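Local structure of Succinylglutamatedesuccinylase/aspartoacylase (3CDX) at residues Arg123-Phe126 / Ser127-Leu130; Pro169-Arg172 / Ala173-Ala177; Thr281-Val284 / Gly285-Val288. The protein is probably a metal-dependent hydrolase of linear amide carbon-nitrogen bonds or ester bonds, and carries a bound calcium ion. One frame throughout, in Å; residues are numbered along the deposited sequence.

Interaction 1: residues Arg123-Phe126 / Ser127-Leu130; sequences RGTF and SQML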
loop_
_atom_site.group_PDB
_atom_site.type_symbol
_atom_site.label_atom_id
_atom_site.label_comp_id
_atom_site.label_asym_id
_atom_site.label_seq_id
_atom_site.Cartn_x
_atom_site.Cartn_y
_atom_site.Cartn_z
ATOM N N ARG A 123 3.657 22.875 13.872
ATOM C CA ARG A 123 2.366 22.773 13.177
ATOM C C ARG A 123 2.445 21.838 11.976
ATOM O O ARG A 123 1.525 21.740 11.177
ATOM C CB ARG A 123 1.883 24.181 12.761
ATOM C CG ARG A 123 1.867 25.164 13.940
ATOM C CD ARG A 123 1.567 26.579 13.535
ATOM N NE ARG A 123 0.185 26.700 13.064
ATOM C CZ ARG A 123 -0.891 26.771 13.846
ATOM N NH1 ARG A 123 -0.766 26.744 15.166
ATOM N NH2 ARG A 123 -2.106 26.872 13.302
ATOM N N GLY A 124 3.554 21.137 11.835
ATOM C CA GLY A 124 3.674 20.215 10.718
ATOM C C GLY A 124 3.253 18.794 11.062
ATOM O O GLY A 124 2.520 18.544 12.046
ATOM N N THR A 125 3.722 17.863 10.236
ATOM C CA THR A 125 3.394 16.468 10.432
ATOM C C THR A 125 4.131 15.878 11.655
ATOM O O THR A 125 4.994 16.528 12.262
ATOM C CB THR A 125 3.727 15.651 9.185
ATOM O OG1 THR A 125 5.141 15.704 8.955
ATOM C CG2 THR A 125 2.931 16.155 7.969
ATOM N N PHE A 126 3.792 14.633 11.999
ATOM C CA PHE A 126 4.206 14.067 13.279
ATOM C C PHE A 126 5.718 14.206 13.505
ATOM O O PHE A 126 6.151 14.656 14.558
ATOM C CB PHE A 126 3.809 12.602 13.380
ATOM C CG PHE A 126 4.158 11.997 14.728
ATOM C CD1 PHE A 126 3.274 12.089 15.790
ATOM C CD2 PHE A 126 5.405 11.420 14.940
ATOM C CE1 PHE A 126 3.616 11.572 17.030
ATOM C CE2 PHE A 126 5.759 10.913 16.172
ATOM C CZ PHE A 126 4.860 10.986 17.218
ATOM N N SER A 127 6.507 13.836 12.494
ATOM C CA SER A 127 7.955 13.780 12.638
ATOM C C SER A 127 8.517 15.200 12.815
ATOM O O SER A 127 9.429 15.396 13.598
ATOM C CB SER A 127 8.605 13.097 11.410
ATOM O OG SER A 127 8.178 11.762 11.289
ATOM N N GLN A 128 7.936 16.159 12.088
ATOM C CA GLN A 128 8.288 17.571 12.199
ATOM C C GLN A 128 7.955 18.146 13.576
ATOM O O GLN A 128 8.727 18.948 14.120
ATOM C CB GLN A 128 7.602 18.413 11.103
ATOM C CG GLN A 128 7.951 18.063 9.632
ATOM C CD GLN A 128 7.200 18.950 8.635
ATOM O OE1 GLN A 128 5.963 19.006 8.632
ATOM N NE2 GLN A 128 7.950 19.658 7.801
ATOM N N MET A 129 6.802 17.751 14.126
ATOM C CA MET A 129 6.360 18.229 15.448
ATOM C C MET A 129 7.220 17.615 16.578
ATOM O O MET A 129 7.580 18.266 17.583
ATOM C CB MET A 129 4.859 17.871 15.606
ATOM C CG MET A 129 4.366 17.721 17.047
ATOM S SD MET A 129 2.654 17.101 17.276
ATOM C CE MET A 129 3.111 15.341 17.551
ATOM N N LEU A 130 7.566 16.352 16.397
ATOM C CA LEU A 130 8.470 15.688 17.324
ATOM C C LEU A 130 9.889 16.280 17.241
ATOM O O LEU A 130 10.528 16.475 18.253
ATOM C CB LEU A 130 8.466 14.148 17.101
ATOM C CG LEU A 130 9.401 13.337 18.001
ATOM C CD1 LEU A 130 9.068 13.624 19.533
ATOM C CD2 LEU A 130 9.284 11.846 17.637
#
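M129 N donates to T125 O over 2.9 Å, and L130 N to F126 O over the same distance; these two i to i+4 bonds start the ladder of helix 126-138. Q128 then reaches back from the first turn: its OE1 accepts from T125 N at 3.0 Å, with the donor in the carbonyl plane on a lone pair and 154° at the hydrogen. CG of Q128 lies anti to its own carbonyl carbon (chi1 -61°), which sends the extended chain back toward the helix start and sets OE1 3.3 Å from G124 CA. A beta carbon at G124 would clash with that oxygen. T125 is the N-cap, and the Q128 bond is the N3-to-N-cap half of a capping box; the reciprocal half is missing: T125 OG1 makes no capping bond and hydrogen-bonds D110. S127 OG holds the other carboxylate oxygen of D110, so two hydroxyls fix this group beside the helix start, whose dipole would probably stabilise its charge. On the buried side, the F126 ring swings out with CG anti to the backbone N (chi1 -177°). M129 CE touches its CD1 obliquely at 3.7 Å, while L130 runs alongside and brings CD2 to 3.9 Å from CE2. A29 of strand 21-30 packs on both F126 and M129, and R112 of the second subunit packs on T125.

Interaction 2: residues Pro169-Arg172 / Ala173-Ala177; sequences PALR and ARTLA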
loop_
_atom_site.group_PDB
_atom_site.type_symbol
_atom_site.label_atom_id
_atom_site.label_comp_id
_atom_site.label_asym_id
_atom_site.label_seq_id
_atom_site.Cartn_x
_atom_site.Cartn_y
_atom_site.Cartn_z
ATOM N N PRO A 169 38.243 26.075 17.926
ATOM C CA PRO A 169 39.244 25.177 18.520
ATOM C C PRO A 169 39.076 24.796 19.977
ATOM O O PRO A 169 39.489 23.702 20.339
ATOM C CB PRO A 169 40.576 25.923 18.305
ATOM C CG PRO A 169 40.283 26.897 17.164
ATOM C CD PRO A 169 38.859 27.319 17.426
ATOM N N ALA A 170 38.504 25.669 20.813
ATOM C CA ALA A 170 38.292 25.338 22.226
ATOM C C ALA A 170 37.121 24.361 22.392
ATOM O O ALA A 170 37.127 23.488 23.288
ATOM C CB ALA A 170 38.033 26.582 23.046
ATOM N N LEU A 171 36.119 24.537 21.534
ATOM C CA LEU A 171 34.989 23.660 21.494
ATOM C C LEU A 171 35.447 22.301 20.939
ATOM O O LEU A 171 34.988 21.259 21.391
ATOM C CB LEU A 171 33.863 24.274 20.647
ATOM C CG LEU A 171 32.519 23.523 20.545
ATOM C CD1 LEU A 171 31.902 23.136 21.915
ATOM C CD2 LEU A 171 31.549 24.316 19.696
ATOM N N ARG A 172 36.377 22.337 19.992
ATOM C CA ARG A 172 36.879 21.140 19.341
ATOM C C ARG A 172 37.610 20.288 20.358
ATOM O O ARG A 172 37.392 19.074 20.439
ATOM C CB ARG A 172 37.814 21.500 18.192
ATOM C CG ARG A 172 38.101 20.309 17.279
ATOM C CD ARG A 172 38.689 20.726 15.971
ATOM N NE ARG A 172 40.010 21.314 16.142
ATOM C CZ ARG A 172 40.342 22.518 15.690
ATOM N NH1 ARG A 172 39.451 23.253 15.027
ATOM N NH2 ARG A 172 41.571 22.976 15.880
ATOM N N ALA A 173 38.444 20.945 21.165
ATOM C CA ALA A 173 39.152 20.281 22.258
ATOM C C ALA A 173 38.170 19.702 23.255
ATOM O O ALA A 173 38.353 18.587 23.770
ATOM C CB ALA A 173 40.081 21.263 22.962
ATOM N N ARG A 174 37.142 20.483 23.566
ATOM C CA ARG A 174 36.164 20.064 24.542
ATOM C C ARG A 174 35.358 18.857 24.053
ATOM O O ARG A 174 35.063 17.952 24.823
ATOM C CB ARG A 174 35.231 21.215 24.850
ATOM C CG ARG A 174 34.667 21.067 26.220
ATOM C CD ARG A 174 33.751 22.189 26.625
ATOM N NE ARG A 174 32.976 21.731 27.773
ATOM C CZ ARG A 174 31.800 22.231 28.125
ATOM N NH1 ARG A 174 31.260 23.221 27.409
ATOM N NH2 ARG A 174 31.157 21.731 29.180
ATOM N N THR A 175 34.997 18.868 22.773
ATOM C CA THR A 175 34.266 17.754 22.163
ATOM C C THR A 175 35.181 16.530 21.979
ATOM O O THR A 175 34.806 15.419 22.362
ATOM C CB THR A 175 33.570 18.157 20.843
ATOM O OG1 THR A 175 32.872 19.412 21.028
ATOM C CG2 THR A 175 32.584 17.024 20.391
ATOM N N LEU A 176 36.402 16.747 21.487
ATOM C CA LEU A 176 37.401 15.654 21.398
ATOM C C LEU A 176 37.619 14.933 22.723
ATOM O O LEU A 176 37.700 13.697 22.784
ATOM C CB LEU A 176 38.726 16.172 20.857
ATOM C CG LEU A 176 38.766 16.520 19.363
ATOM C CD1 LEU A 176 40.038 17.304 19.058
ATOM C CD2 LEU A 176 38.667 15.254 18.497
ATOM N N ALA A 177 37.645 15.708 23.788
ATOM C CA ALA A 177 37.852 15.165 25.121
ATOM C C ALA A 177 36.675 14.333 25.588
ATOM O O ALA A 177 36.850 13.360 26.322
ATOM C CB ALA A 177 38.096 16.294 26.100
#
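R172 and L176 lie side by side, one helical turn apart and pointing the same way. Starting at R172, CB leaves the backbone pointing away from the following turn. CG, anti to the backbone N (chi1 -166°), runs on to meet L176 CD1 at 4.0 Å, the closest approach of the two side chains. Beyond it the chain bends at chi3 (66°), bringing the guanidinium back beside the first turn, where P169 CA lies 3.9 Å above one face, offset toward the rim. The tip has two polar partners: NH1 hydrogen-bonds L166 O and NH2 forms a salt bridge with D342, while Y165 and Y340 pack against the side chain. Helix 169-182, of which this is the first part, links strand 160-163 to its parallel neighbour 186-189 in the catalytic domain. Its ladder is tight at R172 O, which takes L176 N at 2.7 Å and also has L176 CG lying against it at 3.1 Å. One residue earlier, L171 O is gripped twice by T175: OG1 and N each donate at 2.8 Å, approaching from opposite faces of the carbonyl plane. The hydroxyl is thereby satisfied on the helix itself, although T175 is buried against M163, V209 and L211. The L171 side chain crosses that of T175 at a slant, CD1 of L171 coming to 3.9 Å from OG1 of T175.

Interaction 3: residues Thr281-Val284 / Gly285-Val288; sequences THYV and GEEV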
loop_
_atom_site.group_PDB
_atom_site.type_symbol
_atom_site.label_atom_id
_atom_site.label_comp_id
_atom_site.label_asym_id
_atom_site.label_seq_id
_atom_site.Cartn_x
_atom_site.Cartn_y
_atom_site.Cartn_z
ATOM N N THR A 281 34.807 -7.390 -0.155
ATOM C CA THR A 281 36.044 -8.054 0.197
ATOM C C THR A 281 36.414 -7.874 1.652
ATOM O O THR A 281 37.206 -8.653 2.161
ATOM C CB THR A 281 37.256 -7.556 -0.678
ATOM O OG1 THR A 281 37.381 -6.143 -0.576
ATOM C CG2 THR A 281 37.059 -7.905 -2.104
ATOM N N HIS A 282 35.857 -6.866 2.329
ATOM C CA HIS A 282 36.185 -6.564 3.748
ATOM C C HIS A 282 34.981 -6.152 4.556
ATOM O O HIS A 282 34.024 -5.581 3.985
ATOM C CB HIS A 282 37.177 -5.388 3.840
ATOM C CG HIS A 282 38.523 -5.711 3.283
ATOM N ND1 HIS A 282 39.524 -6.269 4.047
ATOM C CD2 HIS A 282 39.012 -5.615 2.024
ATOM C CE1 HIS A 282 40.587 -6.483 3.291
ATOM N NE2 HIS A 282 40.305 -6.093 2.058
ATOM N N TYR A 283 35.051 -6.380 5.874
ATOM C CA TYR A 283 34.095 -5.824 6.836
ATOM C C TYR A 283 34.584 -4.566 7.496
ATOM O O TYR A 283 35.791 -4.281 7.485
ATOM C CB TYR A 283 33.801 -6.807 7.962
ATOM C CG TYR A 283 33.143 -8.072 7.515
ATOM C CD1 TYR A 283 32.047 -8.043 6.622
ATOM C CD2 TYR A 283 33.604 -9.306 7.976
ATOM C CE1 TYR A 283 31.430 -9.220 6.211
ATOM C CE2 TYR A 283 33.001 -10.490 7.574
ATOM C CZ TYR A 283 31.919 -10.449 6.707
ATOM O OH TYR A 283 31.336 -11.639 6.329
ATOM N N VAL A 284 33.660 -3.843 8.135
ATOM C CA VAL A 284 34.031 -2.692 8.964
ATOM C C VAL A 284 35.114 -3.079 9.958
ATOM O O VAL A 284 35.137 -4.228 10.442
ATOM C CB VAL A 284 32.805 -2.037 9.679
ATOM C CG1 VAL A 284 31.838 -1.557 8.596
ATOM C CG2 VAL A 284 32.130 -2.986 10.680
ATOM N N GLY A 285 36.023 -2.142 10.237
ATOM C CA GLY A 285 37.097 -2.404 11.196
ATOM C C GLY A 285 38.346 -2.946 10.534
ATOM O O GLY A 285 39.409 -3.048 11.150
ATOM N N GLU A 286 38.256 -3.275 9.265
ATOM C CA GLU A 286 39.429 -3.861 8.602
ATOM C C GLU A 286 40.274 -2.830 7.865
ATOM O O GLU A 286 39.756 -1.862 7.286
ATOM C CB GLU A 286 39.011 -5.039 7.699
ATOM C CG GLU A 286 38.371 -6.213 8.525
ATOM C CD GLU A 286 37.940 -7.421 7.690
ATOM O OE1 GLU A 286 38.023 -7.412 6.451
ATOM O OE2 GLU A 286 37.485 -8.407 8.286
ATOM N N GLU A 287 41.583 -3.048 7.887
ATOM C CA GLU A 287 42.490 -2.201 7.156
ATOM C C GLU A 287 42.348 -2.417 5.634
ATOM O O GLU A 287 42.269 -3.552 5.176
ATOM C CB GLU A 287 43.926 -2.486 7.597
ATOM C CG GLU A 287 44.867 -1.314 7.327
ATOM C CD GLU A 287 46.366 -1.671 7.529
ATOM O OE1 GLU A 287 47.224 -1.220 6.699
ATOM O OE2 GLU A 287 46.661 -2.406 8.500
ATOM N N VAL A 288 42.324 -1.327 4.874
ATOM C CA VAL A 288 42.300 -1.395 3.411
ATOM C C VAL A 288 43.324 -0.449 2.782
ATOM O O VAL A 288 43.810 0.484 3.442
ATOM C CB VAL A 288 40.862 -1.129 2.829
ATOM C CG1 VAL A 288 39.863 -2.200 3.368
ATOM C CG2 VAL A 288 40.384 0.295 3.135
#
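Residues Y283 to E286 form a type II beta turn, closed by E286 N donating to Y283 O at 3.2 Å, with G285 at a positive phi (92°) that would jam a beta carbon against V284 O. E286 folds back across the turn: CG lies beside its backbone N, and the extended chain passes Y283 O to carry OE1 to two donors. H282 ND1 meets OE1 at 3.1 Å on the anti side, near the edge of the imidazole, whose plane stands 89° to the carboxylate. Y283 N comes to the same oxygen at 3.2 Å from above the carboxylate plane. With an alanine in place of E286, H282 ND1 and Y283 N would probably lose their shared acceptor, and the imidazole is likely to turn more freely. V288 CG1 sits over one face of the H282 ring, 3.9 Å from its centroid, in a CH-pi contact. The Y283 ring meets W218 nearly at right angles, and its hydroxyl hydrogen-bonds I223 N of the third subunit. Glycine at the third position is a classic mark of the type II turn, which here leads the chain from strand 276-280 into strand 287-288, itself paired antiparallel with 316-322.

Interactions 1, 2 and 3 follow one another along the chain without touching. The first two belong to the catalytic domain, at the beginnings of helices 126-138 and 169-182, with centres about 33 Å apart. Interaction 3 comes later, between strands 276-280 and 287-288 in the strand-rich C-terminal part; its centre lies about 29 Å from that of interaction 2 and about 39 Å from that of interaction 1, on the opposite side of the chain's centre from the latter. The calcium ion, bound by H63, E66 and H149, lies nearer to interaction 1, about 13 Å from the L130 side chain. Interactions 1 and 3 also border other subunits of the six-chain assembly, whereas interaction 2 touches none.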